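Local coordinates for dihydroorotase (Saccharomyces cerevisiae S288C, PDB 6L0A), which catalyses the reversible, zinc-dependent interconversion of N-carbamoyl-L-aspartate and dihydroorotate, the third step of de novo pyrimidine biosynthesis, at residues C[14-19]-C[256-261]. Sequence-based numbering, arbitrary orientation.
Sequences HVHVRE and GSDSAP. With ZN (zinc ion), chain K; LMR ((2S)-2-hydroxybutanedioic acid), chain M.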
# COMPACT_ATOMS: atom_id res chain seq x y z
N HIS C 14 -21.95 -6.98 8.30
CA HIS C 14 -20.62 -7.58 8.10
C HIS C 14 -19.74 -7.25 9.31
O HIS C 14 -19.02 -6.25 9.31
CB HIS C 14 -20.00 -7.06 6.81
CG HIS C 14 -18.85 -7.89 6.32
ND1 HIS C 14 -18.73 -8.28 5.00
CD2 HIS C 14 -17.78 -8.41 6.97
CE1 HIS C 14 -17.63 -9.00 4.86
NE2 HIS C 14 -17.03 -9.09 6.03
N VAL C 15 -19.77 -8.13 10.32
CA VAL C 15 -19.15 -7.86 11.62
C VAL C 15 -18.19 -8.99 11.98
O VAL C 15 -18.54 -10.17 11.85
CB VAL C 15 -20.20 -7.69 12.74
CG1 VAL C 15 -19.54 -7.65 14.11
CG2 VAL C 15 -21.01 -6.41 12.51
N HIS C 16 -16.99 -8.64 12.45
CA HIS C 16 -16.07 -9.58 13.08
C HIS C 16 -15.98 -9.28 14.57
O HIS C 16 -15.63 -8.15 14.95
CB HIS C 16 -14.67 -9.49 12.45
CG HIS C 16 -14.62 -9.88 11.00
ND1 HIS C 16 -14.43 -11.18 10.58
CD2 HIS C 16 -14.75 -9.13 9.88
CE1 HIS C 16 -14.45 -11.21 9.26
NE2 HIS C 16 -14.64 -9.98 8.81
N VAL C 17 -16.26 -10.28 15.42
CA VAL C 17 -16.09 -10.12 16.86
C VAL C 17 -15.10 -11.12 17.45
O VAL C 17 -14.89 -11.11 18.67
CB VAL C 17 -17.43 -10.19 17.63
CG1 VAL C 17 -18.32 -8.99 17.30
CG2 VAL C 17 -18.13 -11.51 17.35
N ARG C 18 -14.49 -11.97 16.63
CA ARG C 18 -13.38 -12.84 17.08
C ARG C 18 -13.87 -13.76 18.21
O ARG C 18 -15.05 -14.16 18.24
CB ARG C 18 -12.17 -11.99 17.47
CG ARG C 18 -11.82 -10.85 16.52
CD ARG C 18 -11.40 -11.37 15.16
NE ARG C 18 -10.75 -10.31 14.39
CZ ARG C 18 -10.63 -10.30 13.07
NH1 ARG C 18 -11.10 -11.32 12.35
NH2 ARG C 18 -10.03 -9.28 12.47
N GLU C 19 -12.97 -14.13 19.12
CA GLU C 19 -13.27 -15.04 20.23
C GLU C 19 -12.55 -14.55 21.49
O GLU C 19 -11.85 -13.53 21.47
CB GLU C 19 -12.87 -16.48 19.88
CG GLU C 19 -13.79 -17.16 18.87
CD GLU C 19 -13.61 -18.67 18.82
OE1 GLU C 19 -12.73 -19.15 18.06
OE2 GLU C 19 -14.35 -19.38 19.54
N GLY C 256 -22.23 -2.57 5.55
CA GLY C 256 -21.58 -3.67 6.24
C GLY C 256 -20.21 -3.18 6.63
O GLY C 256 -19.41 -2.85 5.74
N SER C 257 -19.91 -3.08 7.92
CA SER C 257 -18.71 -2.36 8.32
C SER C 257 -17.44 -3.12 7.95
O SER C 257 -16.40 -2.50 7.68
CB SER C 257 -18.72 -2.11 9.83
OG SER C 257 -18.62 -3.33 10.55
N ASP C 258 -17.50 -4.44 7.95
CA ASP C 258 -16.30 -5.27 7.99
C ASP C 258 -15.36 -4.78 9.08
O ASP C 258 -14.14 -4.74 8.91
CB ASP C 258 -15.58 -5.30 6.63
CG ASP C 258 -14.57 -6.42 6.55
OD1 ASP C 258 -14.68 -7.35 7.37
OD2 ASP C 258 -13.64 -6.36 5.70
N SER C 259 -15.93 -4.37 10.21
CA SER C 259 -15.07 -4.04 11.35
C SER C 259 -14.28 -5.28 11.75
O SER C 259 -14.86 -6.34 12.01
CB SER C 259 -15.90 -3.50 12.52
OG SER C 259 -15.06 -3.28 13.64
N ALA C 260 -12.95 -5.15 11.79
CA ALA C 260 -12.03 -6.27 11.91
C ALA C 260 -11.03 -5.96 13.01
O ALA C 260 -9.99 -5.34 12.75
CB ALA C 260 -11.32 -6.55 10.59
N PRO C 261 -11.31 -6.37 14.24
CA PRO C 261 -10.43 -6.02 15.37
C PRO C 261 -9.11 -6.78 15.31
O PRO C 261 -9.08 -8.01 15.17
CB PRO C 261 -11.24 -6.42 16.61
CG PRO C 261 -12.63 -6.73 16.11
CD PRO C 261 -12.51 -7.12 14.68
ZN ZN K . -15.03 -9.29 6.79
C1 LMR M . -11.52 -9.23 5.71
O1A LMR M . -12.75 -8.97 5.70
O1B LMR M . -10.97 -9.36 4.60
C2 LMR M . -10.70 -9.41 7.01
O2 LMR M . -9.65 -8.48 7.21
C3 LMR M . -11.56 -9.15 8.20
C4 LMR M . -10.79 -9.92 9.25
O4A LMR M . -9.63 -9.57 9.65
O4B LMR M . -11.39 -10.93 9.65
O HOH W 1 -15.84 -5.33 15.18
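The carbonyl oxygen of P261 is gripped side-on by two hydrogen bonds from the guanidinium of R18: NE lies 2.9 Å from P261 O, in the carbonyl plane on a lone pair, and NH2 stands above that plane. The NH1/NH2 edge of the same guanidinium meets the bound malate, NH2 serving both partners: R18 NH1 hydrogen-bonds to O4B (2.7 Å) and R18 NH2 to O4A of one carboxylate. An alanine at R18 would probably leave this malate carboxylate without its arginine mate and P261 O without these two donors. Malate O4B also sits over one face of the H16 ring, toward its rim. H16 N donates to S259 O, and the two segments converge on a zinc ion bound by H14 NE2, H16 NE2 and D258 OD1, with K98 also in the site and malate O1A a longer 2.5 Å from the metal. CB of D258 packs over one face of the H14 ring in a CH-pi contact. With NE2 on zinc and ND1 hydrogen-bonded to E179, this ring is tied at both nitrogens, which limits its rotation. Metal and arginine thus take opposite ends of the malate, consistent with an amidohydrolase site that could hold the dicarboxylate N-carbamoyl-L-aspartate between arginine and zinc.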